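Local coordinates for protein 4-hydroxybutyrate CoA-transferase (PDB 3EH7) that probably transfers coenzyme A between acyl-CoA and a carboxylic acid such as acetate or 4-hydroxybutyrate, at residues N27-A32 with I120-V125; S111-D116 with K146-S151. All coordinates share one frame; numbering follows the deposited sequence.

Contact 1: residues N27-A32 with I120-V125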
loop_
_atom_site.group_PDB
_atom_site.type_symbol
_atom_site.label_atom_id
_atom_site.label_comp_id
_atom_site.label_asym_id
_atom_site.label_seq_id
_atom_site.Cartn_x
_atom_site.Cartn_y
_atom_site.Cartn_z
ATOM N N ASN A 27 -13.537 34.472 -3.490
ATOM C CA ASN A 27 -12.376 34.342 -2.608
ATOM C C ASN A 27 -12.541 33.180 -1.648
ATOM O O ASN A 27 -13.639 32.891 -1.198
ATOM C CB ASN A 27 -12.086 35.634 -1.829
ATOM C CG ASN A 27 -10.808 36.327 -2.306
ATOM O OD1 ASN A 27 -9.687 35.766 -2.214
ATOM N ND2 ASN A 27 -10.965 37.535 -2.834
ATOM N N GLY A 28 -11.439 32.501 -1.368
ATOM C CA GLY A 28 -11.458 31.354 -0.478
ATOM C C GLY A 28 -11.913 30.040 -1.096
ATOM O O GLY A 28 -11.982 29.046 -0.390
ATOM N N GLU A 29 -12.254 30.029 -2.391
ATOM C CA GLU A 29 -12.739 28.813 -3.054
ATOM C C GLU A 29 -11.566 27.963 -3.539
ATOM O O GLU A 29 -10.449 28.462 -3.703
ATOM C CB GLU A 29 -13.699 29.154 -4.203
ATOM C CG GLU A 29 -15.124 29.544 -3.715
ATOM C CD GLU A 29 -16.090 29.808 -4.847
ATOM O OE1 GLU A 29 -15.624 30.019 -5.998
ATOM O OE2 GLU A 29 -17.326 29.818 -4.600
ATOM N N ARG A 30 -11.792 26.668 -3.690
ATOM C CA ARG A 30 -10.802 25.794 -4.307
ATOM C C ARG A 30 -11.200 25.535 -5.759
ATOM O O ARG A 30 -12.331 25.145 -6.045
ATOM C CB ARG A 30 -10.659 24.477 -3.563
ATOM C CG ARG A 30 -9.469 23.689 -4.049
ATOM C CD ARG A 30 -9.387 22.286 -3.493
ATOM N NE ARG A 30 -8.644 22.209 -2.239
ATOM C CZ ARG A 30 -9.198 22.277 -1.035
ATOM N NH1 ARG A 30 -10.513 22.462 -0.903
ATOM N NH2 ARG A 30 -8.439 22.192 0.045
ATOM N N VAL A 31 -10.257 25.759 -6.667
ATOM C CA VAL A 31 -10.505 25.665 -8.102
ATOM C C VAL A 31 -9.644 24.545 -8.624
ATOM O O VAL A 31 -8.440 24.570 -8.410
ATOM C CB VAL A 31 -10.088 26.967 -8.811
ATOM C CG1 VAL A 31 -10.388 26.892 -10.296
ATOM C CG2 VAL A 31 -10.764 28.155 -8.173
ATOM N N ALA A 32 -10.264 23.550 -9.264
ATOM C CA ALA A 32 -9.541 22.446 -9.887
ATOM C C ALA A 32 -9.417 22.750 -11.379
ATOM O O ALA A 32 -10.339 23.304 -11.976
ATOM C CB ALA A 32 -10.276 21.148 -9.673
ATOM N N ILE A 120 -14.196 20.790 -3.996
ATOM C CA ILE A 120 -13.857 21.616 -5.133
ATOM C C ILE A 120 -15.043 22.531 -5.431
ATOM O O ILE A 120 -16.133 22.063 -5.769
ATOM C CB ILE A 120 -13.526 20.749 -6.351
ATOM C CG1 ILE A 120 -12.152 20.118 -6.160
ATOM C CG2 ILE A 120 -13.586 21.579 -7.629
ATOM C CD1 ILE A 120 -11.961 18.911 -6.984
ATOM N N ASP A 121 -14.831 23.834 -5.327
ATOM C CA ASP A 121 -15.904 24.745 -5.570
ATOM C C ASP A 121 -16.093 25.001 -7.066
ATOM O O ASP A 121 -17.220 25.222 -7.518
ATOM C CB ASP A 121 -15.628 26.059 -4.854
ATOM C CG ASP A 121 -15.531 25.896 -3.336
ATOM O OD1 ASP A 121 -16.582 25.898 -2.672
ATOM O OD2 ASP A 121 -14.409 25.766 -2.820
ATOM N N VAL A 122 -14.988 25.007 -7.812
ATOM C CA VAL A 122 -14.978 25.362 -9.222
ATOM C C VAL A 122 -14.075 24.394 -9.986
ATOM O O VAL A 122 -12.965 24.100 -9.542
ATOM C CB VAL A 122 -14.491 26.789 -9.421
ATOM C CG1 VAL A 122 -14.488 27.162 -10.904
ATOM C CG2 VAL A 122 -15.377 27.741 -8.667
ATOM N N ALA A 123 -14.580 23.864 -11.099
ATOM C CA ALA A 123 -13.794 23.032 -12.006
ATOM C C ALA A 123 -13.678 23.809 -13.302
ATOM O O ALA A 123 -14.698 24.181 -13.902
ATOM C CB ALA A 123 -14.483 21.686 -12.266
ATOM N N ILE A 124 -12.451 24.097 -13.720
ATOM C CA ILE A 124 -12.231 24.679 -15.039
ATOM C C ILE A 124 -11.603 23.562 -15.867
ATOM O O ILE A 124 -10.433 23.216 -15.666
ATOM C CB ILE A 124 -11.349 25.930 -15.021
ATOM C CG1 ILE A 124 -11.794 26.911 -13.948
ATOM C CG2 ILE A 124 -11.456 26.661 -16.348
ATOM C CD1 ILE A 124 -10.970 28.205 -13.921
ATOM N N VAL A 125 -12.395 22.990 -16.773
ATOM C CA VAL A 125 -11.912 21.907 -17.588
ATOM C C VAL A 125 -11.854 22.275 -19.072
ATOM O O VAL A 125 -12.783 22.873 -19.608
ATOM C CB VAL A 125 -12.717 20.601 -17.337
ATOM C CG1 VAL A 125 -12.434 20.110 -15.913
ATOM C CG2 VAL A 125 -14.220 20.775 -17.612
HETATM O O HOH W 1 -18.739 27.669 -6.572
HETATM O O HOH W 2 -18.929 26.958 -4.246
#
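Two neighbouring strands of the parallel sheet in the N-terminal acetyl-CoA hydrolase/transferase domain pair here, Arg30-Ala32 against Val122-Val125, with axes 4.6 Å apart and N-to-C directions 24° apart. Val31 bridges to Val122 and Ala32 to Ala123. Arg30 O opens the ladder by accepting from two successive amides, Asp121 N at 2.9 Å and Val122 N at 3.2 Å; the first bond is clearly bent. Ala32 then supplies both groups of the next rungs: its N donates to Val122 O, and its O accepts from Ile124 N. Ahead of the ladder a side chain stands in for the backbone. Asp121 CG lies anti to its own carbonyl carbon (chi1 -62°), and OD2 receives Arg30 N at 2.9 Å in an almost straight bond on the anti side of the carboxylate. Glu29 lays its CG over Asp121 CG (3.7 Å), and the two carboxylates stack with planes 5° apart. That like-charged pairing is probably eased by Lys26, which forms a salt bridge with Glu29, and by His119, which is hydrogen-bonded to Asp121 OD1; two waters also lie between Glu29 OE2 and Asp121. Beyond this polar end the side chains that meet are apolar on both faces. On one, the side chains of Val31 and Val122 run alongside each other in the same direction, and Ile124 CD1 reaches Val31 CG1 at 3.9 Å. On the other, Ala32 CB rests on Ile120, 3.9 Å from both CG2 and CD1.

Contact 2: residues S111-D116 with K146-S151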
loop_
_atom_site.group_PDB
_atom_site.type_symbol
_atom_site.label_atom_id
_atom_site.label_comp_id
_atom_site.label_asym_id
_atom_site.label_seq_id
_atom_site.Cartn_x
_atom_site.Cartn_y
_atom_site.Cartn_z
ATOM N N SER A 111 -13.035 9.656 -5.433
ATOM C CA SER A 111 -13.990 9.384 -4.338
ATOM C C SER A 111 -13.891 10.433 -3.229
ATOM O O SER A 111 -14.901 10.825 -2.635
ATOM C CB SER A 111 -13.815 7.982 -3.775
ATOM O OG SER A 111 -12.493 7.825 -3.294
HETATM N N MSE A 112 -12.682 10.913 -2.962
HETATM C CA MSE A 112 -12.474 11.969 -1.984
HETATM C C MSE A 112 -13.162 13.260 -2.440
HETATM O O MSE A 112 -13.677 14.039 -1.616
HETATM C CB MSE A 112 -10.978 12.186 -1.770
HETATM C CG MSE A 112 -10.663 13.302 -0.825
HETATM SE SE MSE A 112 -8.789 13.498 -0.408
HETATM C CE MSE A 112 -8.546 11.847 0.684
ATOM N N ILE A 113 -13.176 13.484 -3.752
ATOM C CA ILE A 113 -13.871 14.625 -4.304
ATOM C C ILE A 113 -15.377 14.404 -4.158
ATOM O O ILE A 113 -16.079 15.282 -3.685
ATOM C CB ILE A 113 -13.506 14.889 -5.811
ATOM C CG1 ILE A 113 -12.082 15.423 -5.919
ATOM C CG2 ILE A 113 -14.511 15.893 -6.453
ATOM C CD1 ILE A 113 -11.592 15.590 -7.351
ATOM N N ARG A 114 -15.863 13.225 -4.540
ATOM C CA ARG A 114 -17.301 12.938 -4.469
ATOM C C ARG A 114 -17.836 12.925 -3.051
ATOM O O ARG A 114 -18.996 13.253 -2.849
ATOM C CB ARG A 114 -17.663 11.607 -5.125
ATOM C CG ARG A 114 -17.758 11.681 -6.624
ATOM C CD ARG A 114 -18.302 10.391 -7.184
ATOM N NE ARG A 114 -17.351 9.298 -7.022
ATOM C CZ ARG A 114 -16.350 9.015 -7.870
ATOM N NH1 ARG A 114 -16.122 9.751 -8.969
ATOM N NH2 ARG A 114 -15.567 7.982 -7.624
ATOM N N LYS A 115 -17.009 12.541 -2.085
ATOM C CA LYS A 115 -17.412 12.557 -0.686
ATOM C C LYS A 115 -17.174 13.899 0.018
ATOM O O LYS A 115 -17.243 13.975 1.249
ATOM C CB LYS A 115 -16.677 11.469 0.064
ATOM C CG LYS A 115 -17.094 10.089 -0.344
ATOM C CD LYS A 115 -16.088 9.067 0.198
ATOM C CE LYS A 115 -16.459 7.645 -0.230
ATOM N NZ LYS A 115 -17.736 7.237 0.430
ATOM N N ASP A 116 -16.900 14.954 -0.752
ATOM C CA ASP A 116 -16.554 16.259 -0.196
ATOM C C ASP A 116 -15.435 16.257 0.844
ATOM O O ASP A 116 -15.255 17.239 1.563
ATOM C CB ASP A 116 -17.799 16.929 0.389
ATOM C CG ASP A 116 -18.364 18.005 -0.505
ATOM O OD1 ASP A 116 -17.951 18.144 -1.678
ATOM O OD2 ASP A 116 -19.256 18.728 -0.015
ATOM N N LYS A 146 -12.210 15.013 -14.920
ATOM C CA LYS A 146 -13.594 14.619 -15.169
ATOM C C LYS A 146 -14.392 14.481 -13.873
ATOM O O LYS A 146 -15.454 15.098 -13.760
ATOM C CB LYS A 146 -13.656 13.351 -16.019
ATOM C CG LYS A 146 -15.016 12.653 -16.107
ATOM C CD LYS A 146 -14.990 11.645 -17.260
ATOM C CE LYS A 146 -16.314 11.046 -17.558
ATOM N NZ LYS A 146 -16.693 10.173 -16.513
ATOM N N PRO A 147 -13.883 13.692 -12.900
ATOM C CA PRO A 147 -14.524 13.654 -11.590
ATOM C C PRO A 147 -14.735 15.043 -10.977
ATOM O O PRO A 147 -15.787 15.281 -10.413
ATOM C CB PRO A 147 -13.561 12.836 -10.751
ATOM C CG PRO A 147 -12.897 11.921 -11.718
ATOM C CD PRO A 147 -12.886 12.604 -13.037
ATOM N N ALA A 148 -13.776 15.957 -11.129
ATOM C CA ALA A 148 -13.961 17.313 -10.601
ATOM C C ALA A 148 -15.146 18.013 -11.277
ATOM O O ALA A 148 -15.996 18.596 -10.603
ATOM C CB ALA A 148 -12.682 18.145 -10.746
ATOM N N ALA A 149 -15.198 17.956 -12.598
ATOM C CA ALA A 149 -16.289 18.560 -13.357
ATOM C C ALA A 149 -17.637 17.949 -12.946
ATOM O O ALA A 149 -18.647 18.633 -12.948
ATOM C CB ALA A 149 -16.078 18.393 -14.849
ATOM N N GLU A 150 -17.654 16.676 -12.585
ATOM C CA GLU A 150 -18.917 16.043 -12.265
ATOM C C GLU A 150 -19.377 16.348 -10.865
ATOM O O GLU A 150 -20.503 16.053 -10.535
ATOM C CB GLU A 150 -18.820 14.525 -12.441
ATOM C CG GLU A 150 -18.669 14.110 -13.897
ATOM C CD GLU A 150 -18.256 12.658 -14.057
ATOM O OE1 GLU A 150 -17.772 12.018 -13.067
ATOM O OE2 GLU A 150 -18.391 12.171 -15.186
ATOM N N SER A 151 -18.489 16.891 -10.033
ATOM C CA SER A 151 -18.826 17.203 -8.663
ATOM C C SER A 151 -18.855 18.681 -8.276
ATOM O O SER A 151 -19.465 19.011 -7.289
ATOM C CB SER A 151 -17.864 16.480 -7.721
ATOM O OG SER A 151 -18.293 15.151 -7.562
HETATM O O HOH W 3 -18.007 11.641 -10.501
#
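Ile113 and Ser151 make the close part of this helix-helix contact in the N-terminal domain, where the last turn of helix 109-114 meets helix 145-151, a helix that packs on the parallel sheet. Ile113 CG2, anti to its backbone N, presses on Ser151 CB at 3.6 Å. The other branch of Ile113 reaches deeper into the buried side, but its CD1 stays 4.4 Å from Ala148 CB. Next to Ile113, Ser151 OG sits 3.6 Å from Arg114 CG, against the aliphatic base of the arginine. No direct hydrogen bond joins the two segments.

Toward solvent the contact opens out. The Arg114 chain bends at chi3 (-69°), and its guanidinium approaches the ring of Pro147 obliquely, NH1 lying 4.4 Å from Pro147 CB. Arg114 NH1 and Glu150 OE1, of opposite charge, stay 5.0 Å apart. Each residue has another direct partner: Arg114 NH2 forms a salt bridge with Asp296, and Glu150 OE2 one with Lys146 NZ, a turn back on its own helix. A single water spans the gap, accepting from Arg114 NH1 at 3.1 Å and donating to Glu150 OE1 at 2.6 Å.

Overall arrangement
Both contacts belong to the N-terminal domain, and their centres lie about 12 Å apart. Contact 1 is within the parallel sheet and is held chiefly by backbone hydrogen bonds; contact 2 lies on one face of that sheet and joins two helices mainly by side-chain packing and a water bridge, with no direct hydrogen bond between its segments. Each runs from a buried apolar part to a more exposed, charged margin. They meet directly: Ile120 CD1 packs 3.4 Å from Ile113 CD1 and also touches Ala148 CB, while Ala123 CB rests on helix 145-151 at Ala148 and Ala149. Helix 109-114 leads into strand 122-127, and the segments of the two contacts alternate along the chain.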